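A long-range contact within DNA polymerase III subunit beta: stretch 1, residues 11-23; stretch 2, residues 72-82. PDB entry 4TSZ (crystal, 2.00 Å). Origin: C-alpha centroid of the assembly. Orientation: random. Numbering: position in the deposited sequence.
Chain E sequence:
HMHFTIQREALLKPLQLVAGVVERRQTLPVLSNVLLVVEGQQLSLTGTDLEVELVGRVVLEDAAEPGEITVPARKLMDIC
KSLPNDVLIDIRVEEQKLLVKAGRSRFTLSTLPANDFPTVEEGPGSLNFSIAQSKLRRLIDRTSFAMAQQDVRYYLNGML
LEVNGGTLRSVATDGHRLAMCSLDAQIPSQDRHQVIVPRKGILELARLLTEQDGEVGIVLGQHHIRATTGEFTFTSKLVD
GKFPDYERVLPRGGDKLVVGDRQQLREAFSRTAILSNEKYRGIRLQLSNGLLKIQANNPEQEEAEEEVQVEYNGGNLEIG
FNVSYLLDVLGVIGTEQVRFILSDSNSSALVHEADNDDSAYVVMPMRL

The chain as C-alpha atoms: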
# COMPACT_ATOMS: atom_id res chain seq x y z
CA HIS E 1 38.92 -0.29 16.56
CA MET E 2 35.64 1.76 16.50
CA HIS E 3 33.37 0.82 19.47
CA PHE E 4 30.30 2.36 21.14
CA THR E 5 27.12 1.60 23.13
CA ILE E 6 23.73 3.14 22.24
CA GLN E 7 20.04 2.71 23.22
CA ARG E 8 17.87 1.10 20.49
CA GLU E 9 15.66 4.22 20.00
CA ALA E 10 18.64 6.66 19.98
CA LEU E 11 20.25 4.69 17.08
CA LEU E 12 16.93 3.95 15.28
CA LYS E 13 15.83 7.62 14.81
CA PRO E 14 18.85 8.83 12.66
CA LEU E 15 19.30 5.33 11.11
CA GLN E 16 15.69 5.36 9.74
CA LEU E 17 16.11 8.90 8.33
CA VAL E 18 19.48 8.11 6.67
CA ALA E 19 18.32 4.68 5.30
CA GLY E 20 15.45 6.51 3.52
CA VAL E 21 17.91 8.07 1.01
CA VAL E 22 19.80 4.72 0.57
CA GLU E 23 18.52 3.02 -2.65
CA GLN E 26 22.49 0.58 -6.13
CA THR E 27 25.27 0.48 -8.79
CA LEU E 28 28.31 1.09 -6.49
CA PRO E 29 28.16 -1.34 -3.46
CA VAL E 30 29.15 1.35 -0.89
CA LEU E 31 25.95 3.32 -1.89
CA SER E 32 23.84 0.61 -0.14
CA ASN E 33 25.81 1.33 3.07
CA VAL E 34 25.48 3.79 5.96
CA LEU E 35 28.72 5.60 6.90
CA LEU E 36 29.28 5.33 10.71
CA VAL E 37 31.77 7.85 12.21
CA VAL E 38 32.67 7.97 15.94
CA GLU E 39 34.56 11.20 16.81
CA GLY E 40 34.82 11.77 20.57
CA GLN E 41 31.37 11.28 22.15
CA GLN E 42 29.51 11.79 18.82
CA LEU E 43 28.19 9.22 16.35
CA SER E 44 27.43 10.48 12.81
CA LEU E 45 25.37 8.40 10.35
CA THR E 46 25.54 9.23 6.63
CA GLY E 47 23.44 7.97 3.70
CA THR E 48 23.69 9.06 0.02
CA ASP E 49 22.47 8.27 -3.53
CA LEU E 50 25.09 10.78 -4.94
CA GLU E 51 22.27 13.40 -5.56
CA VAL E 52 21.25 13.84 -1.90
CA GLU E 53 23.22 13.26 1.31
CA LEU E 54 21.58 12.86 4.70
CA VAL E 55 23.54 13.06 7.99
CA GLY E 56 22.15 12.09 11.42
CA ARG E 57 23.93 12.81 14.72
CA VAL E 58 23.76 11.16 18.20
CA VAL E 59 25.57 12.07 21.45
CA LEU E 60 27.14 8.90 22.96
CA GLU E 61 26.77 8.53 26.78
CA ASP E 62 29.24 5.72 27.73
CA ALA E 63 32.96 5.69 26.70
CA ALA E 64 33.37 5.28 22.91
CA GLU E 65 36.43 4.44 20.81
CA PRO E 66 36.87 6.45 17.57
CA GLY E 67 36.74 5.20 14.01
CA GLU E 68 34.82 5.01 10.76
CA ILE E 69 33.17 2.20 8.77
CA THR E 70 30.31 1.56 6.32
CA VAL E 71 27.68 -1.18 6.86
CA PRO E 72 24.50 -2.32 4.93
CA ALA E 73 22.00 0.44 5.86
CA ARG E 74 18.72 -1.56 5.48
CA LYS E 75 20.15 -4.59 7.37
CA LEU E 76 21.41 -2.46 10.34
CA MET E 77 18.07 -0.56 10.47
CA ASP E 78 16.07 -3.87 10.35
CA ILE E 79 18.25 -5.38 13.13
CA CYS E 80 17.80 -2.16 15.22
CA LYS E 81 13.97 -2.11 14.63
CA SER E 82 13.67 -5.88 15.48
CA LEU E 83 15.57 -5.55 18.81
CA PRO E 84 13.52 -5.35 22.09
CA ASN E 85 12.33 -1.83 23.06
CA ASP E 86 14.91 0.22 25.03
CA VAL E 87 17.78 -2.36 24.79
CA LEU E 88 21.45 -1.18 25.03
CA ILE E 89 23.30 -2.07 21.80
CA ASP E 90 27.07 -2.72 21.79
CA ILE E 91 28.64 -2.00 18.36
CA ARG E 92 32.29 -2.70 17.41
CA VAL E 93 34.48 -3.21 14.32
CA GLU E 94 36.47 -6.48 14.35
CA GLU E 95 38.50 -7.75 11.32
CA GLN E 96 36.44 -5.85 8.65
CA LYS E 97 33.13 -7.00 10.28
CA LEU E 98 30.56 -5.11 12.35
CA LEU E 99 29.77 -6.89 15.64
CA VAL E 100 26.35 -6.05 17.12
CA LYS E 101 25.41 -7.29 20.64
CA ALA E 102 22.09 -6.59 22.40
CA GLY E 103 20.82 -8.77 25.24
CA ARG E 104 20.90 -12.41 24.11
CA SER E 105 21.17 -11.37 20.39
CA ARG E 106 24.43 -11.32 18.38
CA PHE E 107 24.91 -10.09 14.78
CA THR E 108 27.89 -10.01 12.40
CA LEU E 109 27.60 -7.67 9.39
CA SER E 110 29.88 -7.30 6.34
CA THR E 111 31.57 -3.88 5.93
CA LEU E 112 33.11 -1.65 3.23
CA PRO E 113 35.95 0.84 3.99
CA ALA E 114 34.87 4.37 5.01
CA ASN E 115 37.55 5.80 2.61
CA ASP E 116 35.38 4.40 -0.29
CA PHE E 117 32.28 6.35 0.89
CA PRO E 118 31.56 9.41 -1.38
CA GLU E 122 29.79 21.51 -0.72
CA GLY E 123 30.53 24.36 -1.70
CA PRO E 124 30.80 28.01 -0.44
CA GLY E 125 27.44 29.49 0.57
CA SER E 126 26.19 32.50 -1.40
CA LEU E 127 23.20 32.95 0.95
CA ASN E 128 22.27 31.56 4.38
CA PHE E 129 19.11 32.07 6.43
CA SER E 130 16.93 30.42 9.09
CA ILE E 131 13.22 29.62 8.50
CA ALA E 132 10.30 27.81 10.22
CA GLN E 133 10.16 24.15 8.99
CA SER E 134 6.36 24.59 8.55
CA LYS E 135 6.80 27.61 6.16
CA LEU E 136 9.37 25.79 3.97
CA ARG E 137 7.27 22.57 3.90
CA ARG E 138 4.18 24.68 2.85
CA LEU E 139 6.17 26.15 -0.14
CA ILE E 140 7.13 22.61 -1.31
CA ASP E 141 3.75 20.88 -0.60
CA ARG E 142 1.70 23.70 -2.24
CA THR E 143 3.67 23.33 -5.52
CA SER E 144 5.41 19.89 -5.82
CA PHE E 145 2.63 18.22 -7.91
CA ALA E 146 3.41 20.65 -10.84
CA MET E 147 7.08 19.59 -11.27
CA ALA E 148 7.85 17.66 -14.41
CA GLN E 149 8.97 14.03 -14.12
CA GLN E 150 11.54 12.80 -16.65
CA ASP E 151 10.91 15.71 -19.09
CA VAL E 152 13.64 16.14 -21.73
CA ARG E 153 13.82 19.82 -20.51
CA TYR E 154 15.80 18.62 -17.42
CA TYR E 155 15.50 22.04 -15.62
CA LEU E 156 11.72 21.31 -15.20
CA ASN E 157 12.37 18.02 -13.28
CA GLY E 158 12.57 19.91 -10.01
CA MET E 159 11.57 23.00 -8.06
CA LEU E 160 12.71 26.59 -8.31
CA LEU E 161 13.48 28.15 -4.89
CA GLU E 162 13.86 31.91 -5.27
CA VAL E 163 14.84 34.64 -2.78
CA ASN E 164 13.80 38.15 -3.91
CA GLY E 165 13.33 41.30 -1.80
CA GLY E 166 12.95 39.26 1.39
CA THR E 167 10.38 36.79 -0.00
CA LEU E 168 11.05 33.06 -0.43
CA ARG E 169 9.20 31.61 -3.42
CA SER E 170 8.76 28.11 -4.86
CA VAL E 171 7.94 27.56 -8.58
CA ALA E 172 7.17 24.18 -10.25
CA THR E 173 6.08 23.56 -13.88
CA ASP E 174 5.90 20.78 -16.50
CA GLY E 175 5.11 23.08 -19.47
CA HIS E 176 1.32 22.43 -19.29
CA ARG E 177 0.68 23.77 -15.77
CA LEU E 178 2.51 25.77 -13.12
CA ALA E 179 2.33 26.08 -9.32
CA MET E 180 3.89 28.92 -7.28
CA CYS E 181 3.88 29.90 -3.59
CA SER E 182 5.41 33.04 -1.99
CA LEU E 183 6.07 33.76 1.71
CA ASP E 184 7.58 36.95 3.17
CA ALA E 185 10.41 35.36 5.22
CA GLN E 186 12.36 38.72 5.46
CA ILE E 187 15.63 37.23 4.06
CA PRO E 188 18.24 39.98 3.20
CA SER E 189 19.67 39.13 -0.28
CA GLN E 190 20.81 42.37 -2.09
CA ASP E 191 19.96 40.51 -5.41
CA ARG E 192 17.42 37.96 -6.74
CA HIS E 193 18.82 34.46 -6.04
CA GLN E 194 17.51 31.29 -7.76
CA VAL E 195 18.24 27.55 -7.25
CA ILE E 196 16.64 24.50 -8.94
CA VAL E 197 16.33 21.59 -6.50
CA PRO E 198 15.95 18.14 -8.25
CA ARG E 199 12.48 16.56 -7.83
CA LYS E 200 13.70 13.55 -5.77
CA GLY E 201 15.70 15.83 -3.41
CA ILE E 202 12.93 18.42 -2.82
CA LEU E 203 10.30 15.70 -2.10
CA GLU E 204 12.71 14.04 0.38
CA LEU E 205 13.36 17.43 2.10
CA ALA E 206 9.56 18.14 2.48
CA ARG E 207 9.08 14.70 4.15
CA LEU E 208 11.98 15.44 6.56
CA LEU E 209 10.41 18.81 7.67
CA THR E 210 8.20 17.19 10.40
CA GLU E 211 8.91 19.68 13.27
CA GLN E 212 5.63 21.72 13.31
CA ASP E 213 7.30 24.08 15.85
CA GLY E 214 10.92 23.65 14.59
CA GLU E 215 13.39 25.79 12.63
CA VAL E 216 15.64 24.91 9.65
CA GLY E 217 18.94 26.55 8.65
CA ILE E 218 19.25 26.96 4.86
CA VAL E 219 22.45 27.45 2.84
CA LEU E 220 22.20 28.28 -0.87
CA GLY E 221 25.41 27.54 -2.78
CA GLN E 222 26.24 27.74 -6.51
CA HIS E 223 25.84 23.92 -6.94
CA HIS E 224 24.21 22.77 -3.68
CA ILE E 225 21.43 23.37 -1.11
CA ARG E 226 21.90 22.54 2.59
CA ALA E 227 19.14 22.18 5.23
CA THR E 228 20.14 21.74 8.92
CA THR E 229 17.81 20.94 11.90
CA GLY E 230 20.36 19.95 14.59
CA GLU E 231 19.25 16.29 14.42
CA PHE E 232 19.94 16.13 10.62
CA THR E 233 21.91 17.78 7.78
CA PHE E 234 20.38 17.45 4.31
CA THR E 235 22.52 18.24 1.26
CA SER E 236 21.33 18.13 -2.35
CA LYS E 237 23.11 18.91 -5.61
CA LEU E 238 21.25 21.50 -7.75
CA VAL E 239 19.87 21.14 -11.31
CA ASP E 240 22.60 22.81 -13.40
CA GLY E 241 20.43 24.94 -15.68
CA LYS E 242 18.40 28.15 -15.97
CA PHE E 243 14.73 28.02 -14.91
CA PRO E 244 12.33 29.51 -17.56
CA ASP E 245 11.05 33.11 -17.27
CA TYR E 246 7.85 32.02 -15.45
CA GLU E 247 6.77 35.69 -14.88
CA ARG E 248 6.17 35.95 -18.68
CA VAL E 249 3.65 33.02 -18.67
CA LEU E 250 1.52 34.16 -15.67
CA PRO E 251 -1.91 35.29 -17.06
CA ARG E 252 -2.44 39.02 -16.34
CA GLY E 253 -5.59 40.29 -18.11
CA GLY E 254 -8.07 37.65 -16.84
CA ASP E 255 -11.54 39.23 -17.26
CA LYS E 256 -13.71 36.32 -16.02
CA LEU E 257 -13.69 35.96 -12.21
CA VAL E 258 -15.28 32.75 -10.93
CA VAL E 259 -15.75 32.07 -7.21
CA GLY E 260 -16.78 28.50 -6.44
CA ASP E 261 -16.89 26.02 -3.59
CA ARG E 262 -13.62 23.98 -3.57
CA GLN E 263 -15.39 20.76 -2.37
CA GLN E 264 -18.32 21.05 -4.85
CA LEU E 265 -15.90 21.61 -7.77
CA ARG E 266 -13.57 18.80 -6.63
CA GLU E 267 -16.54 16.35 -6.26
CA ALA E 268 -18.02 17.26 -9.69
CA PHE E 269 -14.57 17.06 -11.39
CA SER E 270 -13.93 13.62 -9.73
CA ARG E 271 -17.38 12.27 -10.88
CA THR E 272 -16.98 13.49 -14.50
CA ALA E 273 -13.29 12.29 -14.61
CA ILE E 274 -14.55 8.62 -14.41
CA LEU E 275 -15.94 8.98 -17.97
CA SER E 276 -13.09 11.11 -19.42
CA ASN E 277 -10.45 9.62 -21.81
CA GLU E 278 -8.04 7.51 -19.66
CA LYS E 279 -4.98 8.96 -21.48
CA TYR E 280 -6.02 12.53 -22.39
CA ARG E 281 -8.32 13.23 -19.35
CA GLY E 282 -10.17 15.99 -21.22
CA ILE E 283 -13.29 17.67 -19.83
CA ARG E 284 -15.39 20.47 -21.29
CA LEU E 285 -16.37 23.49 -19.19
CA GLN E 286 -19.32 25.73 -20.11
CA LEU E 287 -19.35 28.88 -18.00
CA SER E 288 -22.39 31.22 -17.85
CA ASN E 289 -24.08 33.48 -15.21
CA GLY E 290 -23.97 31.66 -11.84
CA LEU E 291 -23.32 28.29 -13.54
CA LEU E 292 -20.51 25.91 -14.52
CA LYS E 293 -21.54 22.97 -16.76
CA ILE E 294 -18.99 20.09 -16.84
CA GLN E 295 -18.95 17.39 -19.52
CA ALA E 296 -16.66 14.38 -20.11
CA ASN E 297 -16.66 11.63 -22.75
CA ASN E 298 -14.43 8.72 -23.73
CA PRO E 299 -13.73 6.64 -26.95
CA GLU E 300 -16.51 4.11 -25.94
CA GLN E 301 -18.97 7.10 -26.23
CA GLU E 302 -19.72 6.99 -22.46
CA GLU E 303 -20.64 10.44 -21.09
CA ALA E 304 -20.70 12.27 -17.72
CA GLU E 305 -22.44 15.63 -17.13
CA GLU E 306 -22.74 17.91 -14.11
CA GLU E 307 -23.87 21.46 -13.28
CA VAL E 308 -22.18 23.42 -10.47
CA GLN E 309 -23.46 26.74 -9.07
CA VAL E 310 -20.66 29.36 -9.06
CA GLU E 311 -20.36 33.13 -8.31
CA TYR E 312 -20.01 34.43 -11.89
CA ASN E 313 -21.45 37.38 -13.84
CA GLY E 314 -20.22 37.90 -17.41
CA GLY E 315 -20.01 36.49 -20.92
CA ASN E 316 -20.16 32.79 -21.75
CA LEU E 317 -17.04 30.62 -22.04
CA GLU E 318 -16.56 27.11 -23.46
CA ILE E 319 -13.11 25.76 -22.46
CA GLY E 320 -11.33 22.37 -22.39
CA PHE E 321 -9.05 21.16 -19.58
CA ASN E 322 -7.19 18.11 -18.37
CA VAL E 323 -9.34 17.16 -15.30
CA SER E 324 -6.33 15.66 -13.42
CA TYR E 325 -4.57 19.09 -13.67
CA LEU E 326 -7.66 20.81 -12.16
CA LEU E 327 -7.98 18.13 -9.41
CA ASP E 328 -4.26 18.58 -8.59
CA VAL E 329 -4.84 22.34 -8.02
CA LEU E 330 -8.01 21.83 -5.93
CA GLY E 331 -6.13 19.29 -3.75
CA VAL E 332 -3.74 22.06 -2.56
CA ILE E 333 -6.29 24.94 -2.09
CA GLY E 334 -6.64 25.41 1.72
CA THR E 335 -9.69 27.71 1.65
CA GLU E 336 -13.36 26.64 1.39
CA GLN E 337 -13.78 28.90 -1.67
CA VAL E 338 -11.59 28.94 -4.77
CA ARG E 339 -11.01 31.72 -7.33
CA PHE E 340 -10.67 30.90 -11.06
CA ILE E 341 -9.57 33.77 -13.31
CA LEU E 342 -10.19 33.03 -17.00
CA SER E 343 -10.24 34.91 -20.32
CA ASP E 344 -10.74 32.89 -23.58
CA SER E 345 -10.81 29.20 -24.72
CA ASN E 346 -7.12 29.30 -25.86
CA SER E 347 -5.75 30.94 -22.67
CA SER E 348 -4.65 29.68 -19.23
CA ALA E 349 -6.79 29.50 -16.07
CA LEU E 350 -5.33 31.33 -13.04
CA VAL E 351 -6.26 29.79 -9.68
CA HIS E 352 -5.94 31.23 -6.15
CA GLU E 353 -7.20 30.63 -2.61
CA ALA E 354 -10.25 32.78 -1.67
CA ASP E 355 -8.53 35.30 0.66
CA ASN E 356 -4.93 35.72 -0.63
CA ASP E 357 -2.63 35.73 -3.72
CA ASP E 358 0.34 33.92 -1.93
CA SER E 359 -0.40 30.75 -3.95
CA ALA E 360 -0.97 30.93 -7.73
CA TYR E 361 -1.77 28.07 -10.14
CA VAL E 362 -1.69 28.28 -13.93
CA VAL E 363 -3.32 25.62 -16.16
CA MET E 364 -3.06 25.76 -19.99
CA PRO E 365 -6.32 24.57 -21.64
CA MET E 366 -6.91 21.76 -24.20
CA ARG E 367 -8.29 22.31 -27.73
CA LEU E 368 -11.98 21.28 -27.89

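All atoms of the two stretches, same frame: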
# COMPACT_ATOMS: atom_id res chain seq x y z
N LEU E 11 19.63 5.10 18.34
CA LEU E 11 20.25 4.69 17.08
C LEU E 11 19.21 4.66 15.96
O LEU E 11 19.50 5.12 14.85
CB LEU E 11 20.94 3.32 17.23
CG LEU E 11 21.59 2.70 15.97
CD1 LEU E 11 22.73 3.57 15.43
CD2 LEU E 11 22.05 1.29 16.23
N LEU E 12 18.02 4.11 16.25
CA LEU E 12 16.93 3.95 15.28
C LEU E 12 16.48 5.23 14.60
O LEU E 12 16.32 5.21 13.37
CB LEU E 12 15.74 3.19 15.90
CG LEU E 12 14.69 2.61 14.96
CD1 LEU E 12 15.30 1.60 13.97
CD2 LEU E 12 13.57 1.97 15.74
N LYS E 13 16.28 6.33 15.36
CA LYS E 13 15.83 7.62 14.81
C LYS E 13 16.71 8.13 13.64
O LYS E 13 16.19 8.17 12.51
CB LYS E 13 15.58 8.68 15.90
N PRO E 14 18.04 8.40 13.81
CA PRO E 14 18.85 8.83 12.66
C PRO E 14 19.06 7.76 11.60
O PRO E 14 19.13 8.08 10.41
CB PRO E 14 20.18 9.23 13.31
CG PRO E 14 20.24 8.47 14.56
CD PRO E 14 18.84 8.40 15.05
N LEU E 15 19.13 6.47 12.02
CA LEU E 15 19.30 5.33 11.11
C LEU E 15 18.13 5.23 10.12
O LEU E 15 18.38 5.07 8.94
CB LEU E 15 19.50 4.03 11.91
CG LEU E 15 19.97 2.76 11.20
CD1 LEU E 15 21.13 3.03 10.22
CD2 LEU E 15 20.39 1.74 12.23
N GLN E 16 16.88 5.40 10.60
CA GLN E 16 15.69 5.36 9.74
C GLN E 16 15.67 6.51 8.75
O GLN E 16 15.33 6.31 7.58
CB GLN E 16 14.39 5.36 10.57
CG GLN E 16 14.07 4.02 11.22
CD GLN E 16 12.81 4.04 12.06
OE1 GLN E 16 12.01 3.11 12.03
NE2 GLN E 16 12.60 5.09 12.84
N LEU E 17 16.07 7.72 9.19
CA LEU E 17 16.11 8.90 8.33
C LEU E 17 17.11 8.72 7.19
O LEU E 17 16.75 8.86 6.02
CB LEU E 17 16.45 10.18 9.12
CG LEU E 17 15.38 10.71 10.07
CD1 LEU E 17 15.80 12.02 10.66
CD2 LEU E 17 14.03 10.90 9.37
N VAL E 18 18.34 8.35 7.55
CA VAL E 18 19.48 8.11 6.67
C VAL E 18 19.23 6.97 5.67
O VAL E 18 19.54 7.12 4.49
CB VAL E 18 20.77 7.95 7.54
CG1 VAL E 18 21.82 7.08 6.88
CG2 VAL E 18 21.33 9.31 7.92
N ALA E 19 18.63 5.84 6.14
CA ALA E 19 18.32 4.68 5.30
C ALA E 19 17.30 5.00 4.21
O ALA E 19 17.31 4.36 3.16
CB ALA E 19 17.83 3.52 6.16
N GLY E 20 16.47 6.01 4.45
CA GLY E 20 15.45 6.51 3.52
C GLY E 20 16.01 7.04 2.22
O GLY E 20 15.33 6.98 1.19
N VAL E 21 17.26 7.56 2.23
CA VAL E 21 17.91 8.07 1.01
C VAL E 21 18.75 6.97 0.33
O VAL E 21 19.13 7.12 -0.84
CB VAL E 21 18.66 9.42 1.21
CG1 VAL E 21 17.78 10.44 1.92
CG2 VAL E 21 19.99 9.23 1.94
N VAL E 22 19.03 5.87 1.05
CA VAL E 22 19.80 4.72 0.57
C VAL E 22 18.89 3.88 -0.35
O VAL E 22 17.86 3.37 0.10
CB VAL E 22 20.39 3.90 1.75
CG1 VAL E 22 20.97 2.57 1.28
CG2 VAL E 22 21.45 4.70 2.51
N GLU E 23 19.27 3.77 -1.64
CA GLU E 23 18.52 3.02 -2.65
C GLU E 23 19.42 2.08 -3.45
O GLU E 23 20.50 2.48 -3.88
CB GLU E 23 17.75 3.97 -3.58
N PRO E 72 25.79 -2.34 5.64
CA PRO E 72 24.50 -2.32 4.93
C PRO E 72 23.44 -1.57 5.74
O PRO E 72 23.15 -1.94 6.88
CB PRO E 72 24.15 -3.80 4.76
CG PRO E 72 25.39 -4.52 4.91
CD PRO E 72 26.28 -3.72 5.81
N ALA E 73 22.95 -0.45 5.19
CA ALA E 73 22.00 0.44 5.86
C ALA E 73 20.67 -0.21 6.23
O ALA E 73 20.26 -0.12 7.39
CB ALA E 73 21.79 1.71 5.05
N ARG E 74 20.01 -0.88 5.27
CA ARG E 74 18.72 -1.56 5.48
C ARG E 74 18.85 -2.68 6.52
O ARG E 74 18.02 -2.75 7.44
CB ARG E 74 18.13 -2.08 4.15
CG ARG E 74 16.76 -2.77 4.25
CD ARG E 74 15.58 -1.81 4.39
NE ARG E 74 15.35 -1.03 3.17
CZ ARG E 74 14.18 -0.93 2.55
NH1 ARG E 74 13.11 -1.56 3.03
NH2 ARG E 74 14.07 -0.20 1.45
N LYS E 75 19.90 -3.51 6.42
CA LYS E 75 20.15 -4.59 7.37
C LYS E 75 20.34 -4.08 8.80
O LYS E 75 19.69 -4.60 9.70
CB LYS E 75 21.33 -5.47 6.94
CG LYS E 75 20.90 -6.60 6.03
CD LYS E 75 22.10 -7.29 5.44
CE LYS E 75 21.72 -8.25 4.35
NZ LYS E 75 22.87 -8.50 3.45
N LEU E 76 21.19 -3.03 9.01
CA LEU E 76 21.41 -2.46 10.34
C LEU E 76 20.13 -1.85 10.91
O LEU E 76 19.84 -2.06 12.09
CB LEU E 76 22.58 -1.46 10.35
CG LEU E 76 22.98 -0.87 11.74
CD1 LEU E 76 23.61 -1.93 12.65
CD2 LEU E 76 23.93 0.31 11.58
N MET E 77 19.35 -1.14 10.07
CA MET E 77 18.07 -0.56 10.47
C MET E 77 17.09 -1.66 10.89
O MET E 77 16.49 -1.55 11.96
CB MET E 77 17.49 0.32 9.35
CG MET E 77 16.28 1.12 9.79
SD MET E 77 15.37 1.75 8.36
N ASP E 78 16.96 -2.74 10.07
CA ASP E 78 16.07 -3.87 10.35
C ASP E 78 16.44 -4.60 11.63
O ASP E 78 15.54 -4.98 12.38
CB ASP E 78 16.00 -4.85 9.16
CG ASP E 78 15.28 -4.33 7.92
OD1 ASP E 78 14.60 -3.29 8.02
OD2 ASP E 78 15.42 -4.96 6.85
N ILE E 79 17.76 -4.75 11.90
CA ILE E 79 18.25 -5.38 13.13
C ILE E 79 17.85 -4.48 14.31
O ILE E 79 17.24 -4.96 15.27
CB ILE E 79 19.78 -5.65 13.05
CG1 ILE E 79 20.07 -6.87 12.16
CG2 ILE E 79 20.40 -5.81 14.45
CD1 ILE E 79 21.46 -6.88 11.55
N CYS E 80 18.14 -3.16 14.21
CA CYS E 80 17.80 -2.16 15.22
C CYS E 80 16.29 -2.15 15.54
O CYS E 80 15.92 -2.27 16.71
CB CYS E 80 18.31 -0.78 14.79
SG CYS E 80 18.38 0.44 16.14
N LYS E 81 15.43 -2.10 14.49
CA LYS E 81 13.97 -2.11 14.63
C LYS E 81 13.45 -3.41 15.30
O LYS E 81 12.53 -3.36 16.12
CB LYS E 81 13.30 -1.94 13.26
CG LYS E 81 12.35 -0.75 13.17
CD LYS E 81 11.79 -0.55 11.75
CE LYS E 81 12.77 0.11 10.79
NZ LYS E 81 12.09 0.59 9.56
N SER E 82 14.05 -4.56 14.96
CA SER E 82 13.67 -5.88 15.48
C SER E 82 14.11 -6.16 16.92
O SER E 82 13.60 -7.09 17.55
CB SER E 82 14.19 -6.97 14.55
OG SER E 82 15.60 -7.02 14.59

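At the centre of this contact two side chains interlock, each a knob in a hole of the opposite helix. Leu15 sits among Ala73, Leu76, Met77 and Cys80, with its CD2 3.7 Å from Leu76 CG and 3.7 Å from Met77 CA. Met77 sits in return among Leu12, Leu15, Gln16 and Ala19, and its SD lies 3.7 Å from Ala19 CB. A branched leucine fills a compact hollow, whereas the unbranched methionine, with chi1 and chi2 both t, extends obliquely across the partner helix, its SD near Gln16 and Ala19; its CE is not modelled.

The helices, 11-19 and 73-82, run roughly antiparallel, at 146° between their N-to-C directions, and their axes approach to 9.7 Å. Leu12 therefore lies opposite Cys80, Leu15 opposite Met77 and Ala19 opposite Ala73. The last pair has the closest backbones of the three, with Ala19 CA and Ala73 CA 5.6 Å apart, and small methyl side chains suit that spacing. Just past Ala19, Val22 closes this end by placing CG2 3.9 Å from Ala73 CB.

At the other end the compact thiol of Cys80 packs against two leucines: its SG is 3.8 Å from Leu11 CD2 and 3.8 Å from Leu12 CB. Leu12 starts sideways from its CA, but its end comes nearer, bringing CD1 to 3.7 Å from Lys81 N. Lys81 N is already hydrogen-bonded within its own helix to Met77 O, at 2.8 Å, so the leucine meets a backbone amide whose polarity is satisfied.

Toward solvent the chemistry becomes mixed. Gln16 lays its aliphatic CG 3.9 Å from Met77 SD, while its OE1 comes 3.3 Å from Lys81 CE. Long side chains with apolar stems and polar ends suit such a border. No hydrogen bond joins the stretches among the modelled atoms; the contact, burying 573 Å² in total, rests chiefly on apolar packing.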